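Local atomic coordinates of protein disulfide isomerase (Pseudomonas aeruginosa, PDB entry 4N30), a protein that probably acts as a thiol-disulfide oxidoreductase of the DsbA type, working with the machinery that introduces disulfide bonds into proteins. Residues A[186-191]-A[197-202]; A[58-63]-A[74-79]; A[109-114]-A[162-167]. All coordinates share one frame; numbering follows the deposited sequence.

How the contacts relate
Contacts 1 and 2 belong to the same mixed sheet, in which strands 185-190 and 56-62 are neighbours. They touch directly: Leu186 CD2 packs on Ile58 CG2 at 3.9 Å. Contact 1 is a backbone-bonded hairpin at the edge of that sheet, partly buried. Contact 2 is a buried meeting of side chains between the sheet and helix 67-81. Contact 3 lies apart, its centre about 24 Å from that of contact 1 and on the opposite side of the chain's centre. It too is buried, with Ile114 at its exposed end; two helices pack around one isoleucine beside a disulfide, and a water links two carboxylates. Neither contact 2 nor contact 3 has a direct hydrogen bond across its segments.

Contact 1. Residues A[186-191]-A[197-202]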
loop_
_atom_site.group_PDB
_atom_site.type_symbol
_atom_site.label_atom_id
_atom_site.label_comp_id
_atom_site.label_asym_id
_atom_site.label_seq_id
_atom_site.Cartn_x
_atom_site.Cartn_y
_atom_site.Cartn_z
ATOM N N LEU A 186 2.128 -9.373 -3.166
ATOM C CA LEU A 186 3.274 -8.998 -2.299
ATOM C C LEU A 186 4.591 -9.180 -2.987
ATOM O O LEU A 186 4.749 -10.201 -3.633
ATOM C CB LEU A 186 3.232 -9.804 -1.003
ATOM C CG LEU A 186 1.889 -9.851 -0.312
ATOM C CD1 LEU A 186 2.059 -10.631 1.034
ATOM C CD2 LEU A 186 1.329 -8.440 -0.042
ATOM N N VAL A 187 5.474 -8.242 -2.777
ATOM C CA VAL A 187 6.903 -8.460 -3.111
ATOM C C VAL A 187 7.603 -8.317 -1.757
ATOM O O VAL A 187 7.646 -7.197 -1.241
ATOM C CB VAL A 187 7.427 -7.487 -4.174
ATOM C CG1 VAL A 187 8.966 -7.718 -4.322
ATOM C CG2 VAL A 187 6.746 -7.697 -5.509
ATOM N N ILE A 188 8.181 -9.421 -1.259
ATOM C CA ILE A 188 8.842 -9.364 0.054
ATOM C C ILE A 188 10.331 -9.275 -0.233
ATOM O O ILE A 188 10.872 -10.130 -0.896
ATOM C CB ILE A 188 8.534 -10.593 0.891
ATOM C CG1 ILE A 188 7.012 -10.801 1.032
ATOM C CG2 ILE A 188 9.279 -10.472 2.246
ATOM C CD1 ILE A 188 6.596 -11.987 1.898
ATOM N N ARG A 189 10.974 -8.198 0.232
ATOM C CA ARG A 189 12.388 -7.938 -0.007
ATOM C C ARG A 189 13.127 -8.178 1.310
ATOM O O ARG A 189 12.753 -7.684 2.385
ATOM C CB ARG A 189 12.535 -6.533 -0.487
ATOM C CG ARG A 189 14.034 -6.197 -0.737
ATOM C CD ARG A 189 14.235 -4.956 -1.545
ATOM N NE ARG A 189 13.386 -5.013 -2.743
ATOM C CZ ARG A 189 13.567 -5.736 -3.848
ATOM N NH1 ARG A 189 14.638 -6.513 -4.015
ATOM N NH2 ARG A 189 12.648 -5.647 -4.838
ATOM N N ASP A 190 14.302 -8.833 1.222
ATOM C CA ASP A 190 15.263 -8.858 2.327
ATOM C C ASP A 190 16.240 -7.681 2.171
ATOM O O ASP A 190 16.932 -7.570 1.178
ATOM C CB ASP A 190 16.030 -10.203 2.202
ATOM C CG ASP A 190 16.975 -10.453 3.322
ATOM O OD1 ASP A 190 17.521 -9.448 3.895
ATOM O OD2 ASP A 190 17.147 -11.589 3.732
ATOM N N ASN A 191 16.084 -6.718 3.098
ATOM C CA ASN A 191 16.842 -5.474 3.011
ATOM C C ASN A 191 18.364 -5.677 3.244
ATOM O O ASN A 191 19.131 -4.742 2.965
ATOM C CB ASN A 191 16.234 -4.474 3.986
ATOM C CG ASN A 191 14.815 -4.088 3.588
ATOM O OD1 ASN A 191 13.949 -4.066 4.460
ATOM N ND2 ASN A 191 14.643 -3.741 2.338
ATOM N N VAL A 197 10.958 -11.899 -3.258
ATOM C CA VAL A 197 10.086 -12.936 -3.758
ATOM C C VAL A 197 8.677 -12.371 -3.887
ATOM O O VAL A 197 8.195 -11.617 -3.029
ATOM C CB VAL A 197 10.139 -14.159 -2.842
ATOM C CG1 VAL A 197 9.644 -13.913 -1.408
ATOM C CG2 VAL A 197 9.296 -15.310 -3.363
ATOM N N LYS A 198 7.958 -12.786 -4.916
ATOM C CA LYS A 198 6.595 -12.297 -5.180
ATOM C C LYS A 198 5.605 -13.368 -4.763
ATOM O O LYS A 198 5.761 -14.622 -5.044
ATOM C CB LYS A 198 6.514 -11.991 -6.657
ATOM C CG LYS A 198 5.146 -11.428 -6.976
ATOM C CD LYS A 198 4.758 -11.447 -8.445
ATOM C CE LYS A 198 5.768 -10.868 -9.387
ATOM N NZ LYS A 198 5.665 -11.436 -10.815
ATOM N N LEU A 199 4.491 -12.987 -4.193
ATOM C CA LEU A 199 3.411 -13.892 -3.813
ATOM C C LEU A 199 2.146 -13.206 -4.275
ATOM O O LEU A 199 1.841 -12.083 -3.899
ATOM C CB LEU A 199 3.293 -14.076 -2.309
ATOM C CG LEU A 199 4.568 -14.403 -1.488
ATOM C CD1 LEU A 199 4.338 -14.209 -0.005
ATOM C CD2 LEU A 199 4.845 -15.864 -1.777
ATOM N N GLU A 200 1.329 -13.890 -5.052
ATOM C CA GLU A 200 0.035 -13.346 -5.494
ATOM C C GLU A 200 -1.005 -13.754 -4.552
ATOM O O GLU A 200 -1.140 -14.987 -4.423
ATOM C CB GLU A 200 -0.277 -13.757 -6.953
ATOM C CG GLU A 200 -1.711 -13.165 -7.365
ATOM C CD GLU A 200 -1.924 -13.081 -8.879
ATOM O OE1 GLU A 200 -0.925 -12.887 -9.639
ATOM O OE2 GLU A 200 -3.112 -13.382 -9.201
ATOM N N GLY A 201 -1.836 -12.827 -4.051
ATOM C CA GLY A 201 -2.995 -13.185 -3.179
ATOM C C GLY A 201 -2.803 -12.795 -1.748
ATOM O O GLY A 201 -1.852 -12.084 -1.329
ATOM N N MET A 202 -3.866 -13.122 -1.009
ATOM C CA MET A 202 -3.978 -12.886 0.427
ATOM C C MET A 202 -3.137 -13.849 1.226
ATOM O O MET A 202 -3.678 -14.736 1.960
ATOM C CB MET A 202 -5.431 -12.828 0.925
ATOM C CG MET A 202 -6.222 -11.727 0.207
ATOM S SD MET A 202 -7.948 -11.658 0.814
ATOM C CE MET A 202 -8.491 -13.290 0.496
#
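Four backbone hydrogen bonds stitch Leu186 and Ile188 to Leu199 and Val197. Leu186 N gives its hydrogen to Leu199 O at 2.8 Å and Leu199 N returns one to Leu186 O at 2.9 Å. In the second pair Ile188 N meets Val197 O at 2.8 Å and Val197 N meets Ile188 O at 3.0 Å. Between these two hydrogen-bonded pairs Val187 and Lys198 form a non-hydrogen-bonded pair, where Lys198 CA comes to 3.2 Å from Leu186 O in a CA-H...O contact.

Leu186, Ile188, Val197 and Leu199 share one face of this antiparallel ladder. Beta-branched Ile188 and Val197 suit an extended backbone, and the leucines add apolar bulk towards the helix that covers this face. Ile188 carries CG1 anti to its own carbonyl carbon (chi1 -55°), and the extended chain takes CD1 to 3.7 Å from Leu199 CD1, a diagonal contact, crossing obliquely, between the two hydrogen-bonded pairs on this face. Ile188 CB also meets Val197 CG1 at 4.2 Å. On the other face Val187 packs against Tyr61, while the aliphatic start of Lys198 lies alongside, CG 3.6 Å from Leu186 O, before NZ leaves to hydrogen-bond Lys178 O.

The hairpin closes one side of the sheet, strand 196-200 being outermost. Strand 56-62 bonds the far side of strand 185-190, through Val187 with Asn59. Helix 205-216 lies over the Leu186 face, where Leu208, Ala211 and Trp214 meet Leu186, Leu199 and Val197, and Tyr72 of helix 67-81 also reaches Leu186.

Contact 2. Residues A[58-63]-A[74-79]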
loop_
_atom_site.group_PDB
_atom_site.type_symbol
_atom_site.label_atom_id
_atom_site.label_comp_id
_atom_site.label_asym_id
_atom_site.label_seq_id
_atom_site.Cartn_x
_atom_site.Cartn_y
_atom_site.Cartn_z
ATOM N N ILE A 58 7.586 -6.096 3.368
ATOM C CA ILE A 58 6.459 -6.581 2.530
ATOM C C ILE A 58 5.928 -5.421 1.706
ATOM O O ILE A 58 5.385 -4.443 2.330
ATOM C CB ILE A 58 5.335 -7.144 3.365
ATOM C CG1 ILE A 58 5.787 -8.366 4.211
ATOM C CG2 ILE A 58 4.137 -7.504 2.483
ATOM C CD1 ILE A 58 4.794 -8.877 5.260
ATOM N N ASN A 59 6.181 -5.383 0.401
ATOM C CA ASN A 59 5.571 -4.421 -0.510
ATOM C C ASN A 59 4.223 -4.919 -0.940
ATOM O O ASN A 59 4.157 -6.007 -1.547
ATOM C CB ASN A 59 6.457 -4.215 -1.758
ATOM C CG ASN A 59 7.749 -3.560 -1.403
ATOM O OD1 ASN A 59 7.824 -2.334 -1.312
ATOM N ND2 ASN A 59 8.782 -4.376 -1.163
ATOM N N GLU A 60 3.168 -4.243 -0.514
ATOM C CA GLU A 60 1.798 -4.722 -0.785
ATOM C C GLU A 60 1.230 -3.895 -1.932
ATOM O O GLU A 60 0.925 -2.707 -1.748
ATOM C CB GLU A 60 0.902 -4.561 0.493
ATOM C CG GLU A 60 -0.552 -4.936 0.228
ATOM C CD GLU A 60 -1.528 -4.502 1.289
ATOM O OE1 GLU A 60 -1.203 -3.854 2.218
ATOM O OE2 GLU A 60 -2.738 -4.810 1.032
ATOM N N TYR A 61 1.186 -4.453 -3.114
ATOM C CA TYR A 61 0.574 -3.811 -4.263
ATOM C C TYR A 61 -0.917 -3.927 -4.123
ATOM O O TYR A 61 -1.490 -5.042 -4.095
ATOM C CB TYR A 61 1.038 -4.458 -5.585
ATOM C CG TYR A 61 2.467 -4.086 -5.894
ATOM C CD1 TYR A 61 2.745 -3.029 -6.754
ATOM C CD2 TYR A 61 3.550 -4.792 -5.321
ATOM C CE1 TYR A 61 4.054 -2.612 -7.015
ATOM C CE2 TYR A 61 4.884 -4.389 -5.583
ATOM C CZ TYR A 61 5.064 -3.344 -6.461
ATOM O OH TYR A 61 6.370 -2.888 -6.699
ATOM N N ALA A 62 -1.602 -2.797 -4.042
ATOM C CA ALA A 62 -2.990 -2.775 -3.589
ATOM C C ALA A 62 -3.809 -1.656 -4.190
ATOM O O ALA A 62 -3.286 -0.669 -4.745
ATOM C CB ALA A 62 -3.037 -2.687 -2.069
ATOM N N ASP A 63 -5.121 -1.876 -4.135
ATOM C CA ASP A 63 -6.140 -1.033 -4.838
ATOM C C ASP A 63 -7.259 -0.796 -3.805
ATOM O O ASP A 63 -7.732 -1.741 -3.146
ATOM C CB ASP A 63 -6.618 -1.923 -6.024
ATOM C CG ASP A 63 -7.898 -1.450 -6.694
ATOM O OD1 ASP A 63 -8.622 -0.596 -6.229
ATOM O OD2 ASP A 63 -8.145 -2.033 -7.824
ATOM N N PRO A 74 -5.789 -4.749 6.875
ATOM C CA PRO A 74 -5.721 -4.671 8.331
ATOM C C PRO A 74 -5.104 -5.917 8.951
ATOM O O PRO A 74 -4.390 -5.864 9.987
ATOM C CB PRO A 74 -7.160 -4.459 8.762
ATOM C CG PRO A 74 -8.031 -4.554 7.550
ATOM C CD PRO A 74 -7.172 -4.597 6.334
ATOM N N ARG A 75 -5.316 -7.074 8.337
ATOM C CA ARG A 75 -4.830 -8.358 8.897
ATOM C C ARG A 75 -3.307 -8.370 8.692
ATOM O O ARG A 75 -2.550 -8.767 9.616
ATOM C CB ARG A 75 -5.449 -9.569 8.213
ATOM C CG ARG A 75 -6.948 -9.622 8.365
ATOM C CD ARG A 75 -7.502 -10.815 7.660
ATOM N NE ARG A 75 -8.906 -10.903 7.923
ATOM C CZ ARG A 75 -9.655 -11.886 7.458
ATOM N NH1 ARG A 75 -9.101 -12.882 6.742
ATOM N NH2 ARG A 75 -10.944 -11.871 7.727
ATOM N N LEU A 76 -2.825 -7.875 7.568
ATOM C CA LEU A 76 -1.424 -7.808 7.357
ATOM C C LEU A 76 -0.718 -6.807 8.284
ATOM O O LEU A 76 0.382 -7.084 8.813
ATOM C CB LEU A 76 -1.177 -7.419 5.904
ATOM C CG LEU A 76 0.257 -7.390 5.435
ATOM C CD1 LEU A 76 0.871 -8.782 5.521
ATOM C CD2 LEU A 76 0.254 -6.997 3.929
ATOM N N LYS A 77 -1.337 -5.655 8.563
ATOM C CA LYS A 77 -0.779 -4.707 9.513
ATOM C C LYS A 77 -0.693 -5.379 10.936
ATOM O O LYS A 77 0.316 -5.154 11.613
ATOM C CB LYS A 77 -1.657 -3.484 9.558
ATOM C CG LYS A 77 -1.568 -2.614 8.273
ATOM C CD LYS A 77 -2.599 -1.471 8.242
ATOM C CE LYS A 77 -2.234 -0.468 9.277
ATOM N NZ LYS A 77 -3.362 0.462 9.510
ATOM N N ARG A 78 -1.696 -6.152 11.322
ATOM C CA ARG A 78 -1.648 -6.892 12.602
ATOM C C ARG A 78 -0.421 -7.789 12.627
ATOM O O ARG A 78 0.365 -7.852 13.618
ATOM C CB ARG A 78 -2.941 -7.700 12.701
ATOM C CG ARG A 78 -3.265 -8.088 14.134
ATOM C CD ARG A 78 -4.648 -8.685 14.382
ATOM N NE ARG A 78 -4.472 -10.095 14.730
ATOM C CZ ARG A 78 -3.398 -10.557 15.358
ATOM N NH1 ARG A 78 -2.473 -9.703 15.757
ATOM N NH2 ARG A 78 -3.255 -11.853 15.612
ATOM N N TRP A 79 -0.238 -8.524 11.543
ATOM C CA TRP A 79 0.879 -9.436 11.486
ATOM C C TRP A 79 2.180 -8.657 11.640
ATOM O O TRP A 79 3.125 -9.095 12.362
ATOM C CB TRP A 79 0.786 -10.332 10.233
ATOM C CG TRP A 79 1.815 -11.418 10.231
ATOM C CD1 TRP A 79 1.579 -12.735 10.654
ATOM C CD2 TRP A 79 3.154 -11.415 9.686
ATOM N NE1 TRP A 79 2.728 -13.452 10.425
ATOM C CE2 TRP A 79 3.708 -12.727 9.894
ATOM C CE3 TRP A 79 3.971 -10.437 9.131
ATOM C CZ2 TRP A 79 4.983 -13.081 9.540
ATOM C CZ3 TRP A 79 5.269 -10.777 8.749
ATOM C CH2 TRP A 79 5.780 -12.060 8.966
#
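The indole of Trp79 and the carboxylate of Glu60 are the flat groups here, and both meet aliphatic carbon across the contact. Ile58 CD1 approaches the six-membered ring of Trp79 obliquely, 4.0 Å from CZ3, and the two side chains cross at about a right angle. Beyond the segments the indole stacks with His83 and touches Leu208 and Leu209 of helix 205-216. The Glu60 carboxylate passes Leu76 with the two side chains running in opposite directions, OE1 3.9 Å from the methyl CD2 of Leu76. Its other oxygen, OE2, is hydrogen-bonded to Thr73 OG1, which helps fix the group, whereas OE1 is buried without a polar partner in the model.

Leu76 sits between these groups. Its CG is anti to the backbone N (chi1 -176°), which sends the forked end to the strand: CD1 meets Ile58 CD1 at 3.9 Å, while CD2 lies 4.2 Å from Ile58 CG2 as well as beside Glu60. Branched residues suit this layer because one side chain can serve two neighbours.

Strand and helix segments run antiparallel at 174°, their axes 11.6 Å apart. They form the first half of a beta-alpha-beta unit, strand 56-62, helix 67-81 and strand 86-92, characteristic of the thioredoxin fold, with Glu60 near, without touching, the CxxC motif at the helix start, which is probably the redox site.

Contact 3. Residues A[109-114]-A[162-167]; sequences VECAGI and ELIDSD
Ile164 and Glu110 meet through their CB atoms, 3.7 Å apart, and the torsions beyond those atoms spread the contact. In Ile164, CG1 stands between the backbone N and the carbonyl carbon (chi1 62°), an uncommon choice on a helix, and chi2 at 100° lies off the staggered values. CD1 thereby reaches 3.9 Å from Cys111 SG. The other branch, CG2, goes to Ile114, whose CD1 lies 3.9 Å away, and also rests on Glu110 CB. The beta-branched isoleucine suits this place: one branch goes to Cys111, the other to Ile114 and Glu110, and together they span about one turn of helix 99-131.

Glu110 contributes only the base of its side chain to this apolar cluster. Beyond CB its chain bends, turning the carboxylate away from the isoleucine. OE2 is hydrogen-bonded to His92 NE2, while OE1 accepts a hydrogen from a water at 2.7 Å. That water gives its second hydrogen to Asp167 OD2 at 2.6 Å, bridging two carboxylates whose OE1 and OD2 are 4.9 Å apart. By donating to both, it probably offsets some of the repulsion expected between like charges. Ile114 lies at the exposed end of the cluster, whereas Glu110, Cys111 and Ile164 are buried.

The segments' axes are 10.0 Å apart, at 125° between their N-to-C directions. Cys111 is joined to Cys157 of helix 151-160, placing a disulfide beside this helix packing. The three helices belong to the helical portion between strands 86-92 and 185-190, consistent with the helical insertion that DsbA-family proteins carry in their thioredoxin fold.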
loop_
_atom_site.group_PDB
_atom_site.type_symbol
_atom_site.label_atom_id
_atom_site.label_comp_id
_atom_site.label_asym_id
_atom_site.label_seq_id
_atom_site.Cartn_x
_atom_site.Cartn_y
_atom_site.Cartn_z
ATOM N N VAL A 109 -4.790 9.324 -0.838
ATOM C CA VAL A 109 -3.988 8.828 0.280
ATOM C C VAL A 109 -2.535 9.456 0.195
ATOM O O VAL A 109 -1.904 9.766 1.230
ATOM C CB VAL A 109 -3.925 7.302 0.476
ATOM C CG1 VAL A 109 -5.306 6.758 0.752
ATOM C CG2 VAL A 109 -3.257 6.594 -0.690
ATOM N N GLU A 110 -2.009 9.650 -1.029
ATOM C CA GLU A 110 -0.702 10.349 -1.150
ATOM C C GLU A 110 -0.853 11.767 -0.591
ATOM O O GLU A 110 0.070 12.256 0.124
ATOM C CB GLU A 110 -0.240 10.398 -2.595
ATOM C CG GLU A 110 0.118 9.035 -3.219
ATOM C CD GLU A 110 1.334 8.424 -2.498
ATOM O OE1 GLU A 110 2.236 9.178 -2.072
ATOM O OE2 GLU A 110 1.303 7.251 -2.100
ATOM N N CYS A 111 -1.959 12.436 -0.937
ATOM C CA CYS A 111 -2.140 13.824 -0.462
ATOM C C CYS A 111 -2.303 13.837 1.010
ATOM O O CYS A 111 -1.897 14.859 1.666
ATOM C CB CYS A 111 -3.317 14.387 -1.281
ATOM S SG CYS A 111 -2.892 14.705 -2.972
ATOM N N ALA A 112 -2.877 12.819 1.653
ATOM C CA ALA A 112 -2.930 12.703 3.087
ATOM C C ALA A 112 -1.571 12.557 3.673
ATOM O O ALA A 112 -1.281 13.220 4.787
ATOM C CB ALA A 112 -3.837 11.536 3.496
ATOM N N GLY A 113 -0.722 11.787 3.065
ATOM C CA GLY A 113 0.666 11.672 3.485
ATOM C C GLY A 113 1.381 13.017 3.509
ATOM O O GLY A 113 2.218 13.273 4.376
ATOM N N ILE A 114 1.155 13.838 2.491
ATOM C CA ILE A 114 1.713 15.224 2.477
ATOM C C ILE A 114 1.241 15.944 3.694
ATOM O O ILE A 114 2.106 16.696 4.304
ATOM C CB ILE A 114 1.378 15.917 1.155
ATOM C CG1 ILE A 114 2.169 15.347 0.023
ATOM C CG2 ILE A 114 1.532 17.491 1.310
ATOM C CD1 ILE A 114 1.851 16.007 -1.300
ATOM N N GLU A 162 1.033 16.862 -9.512
ATOM C CA GLU A 162 1.560 15.915 -10.494
ATOM C C GLU A 162 2.664 15.091 -9.933
ATOM O O GLU A 162 2.910 14.006 -10.490
ATOM C CB GLU A 162 2.066 16.663 -11.727
ATOM C CG GLU A 162 0.982 17.501 -12.409
ATOM C CD GLU A 162 1.502 18.196 -13.660
ATOM O OE1 GLU A 162 1.948 19.368 -13.552
ATOM O OE2 GLU A 162 1.537 17.538 -14.722
ATOM N N LEU A 163 3.330 15.531 -8.862
ATOM C CA LEU A 163 4.373 14.707 -8.238
ATOM C C LEU A 163 3.762 13.439 -7.682
ATOM O O LEU A 163 4.273 12.324 -7.925
ATOM C CB LEU A 163 5.138 15.500 -7.232
ATOM C CG LEU A 163 5.945 16.754 -7.724
ATOM C CD1 LEU A 163 6.606 17.488 -6.565
ATOM C CD2 LEU A 163 7.055 16.306 -8.645
ATOM N N ILE A 164 2.637 13.611 -6.958
ATOM C CA ILE A 164 2.005 12.421 -6.372
ATOM C C ILE A 164 1.433 11.509 -7.445
ATOM O O ILE A 164 1.484 10.265 -7.373
ATOM C CB ILE A 164 1.063 12.696 -5.194
ATOM C CG1 ILE A 164 -0.047 13.539 -5.642
ATOM C CG2 ILE A 164 1.888 13.294 -4.058
ATOM C CD1 ILE A 164 -1.355 12.785 -5.943
ATOM N N ASP A 165 0.909 12.126 -8.509
ATOM C CA ASP A 165 0.321 11.352 -9.643
ATOM C C ASP A 165 1.436 10.534 -10.250
ATOM O O ASP A 165 1.200 9.309 -10.525
ATOM C CB ASP A 165 -0.269 12.358 -10.676
ATOM C CG ASP A 165 -0.794 11.725 -11.961
ATOM O OD1 ASP A 165 -1.817 11.036 -11.882
ATOM O OD2 ASP A 165 -0.197 12.022 -13.043
ATOM N N SER A 166 2.625 11.099 -10.406
ATOM C CA SER A 166 3.791 10.445 -10.978
ATOM C C SER A 166 4.173 9.282 -10.130
ATOM O O SER A 166 4.544 8.210 -10.662
ATOM C CB SER A 166 4.977 11.380 -10.955
ATOM O OG SER A 166 4.878 12.359 -11.962
ATOM N N ASP A 167 4.078 9.444 -8.784
ATOM C CA ASP A 167 4.549 8.406 -7.898
ATOM C C ASP A 167 3.589 7.230 -7.973
ATOM O O ASP A 167 4.046 6.060 -7.913
ATOM C CB ASP A 167 4.591 8.886 -6.482
ATOM C CG ASP A 167 5.728 9.886 -6.252
ATOM O OD1 ASP A 167 6.567 10.003 -7.166
ATOM O OD2 ASP A 167 5.701 10.531 -5.217
HETATM O O HOH W 1 4.733 9.455 -3.026
#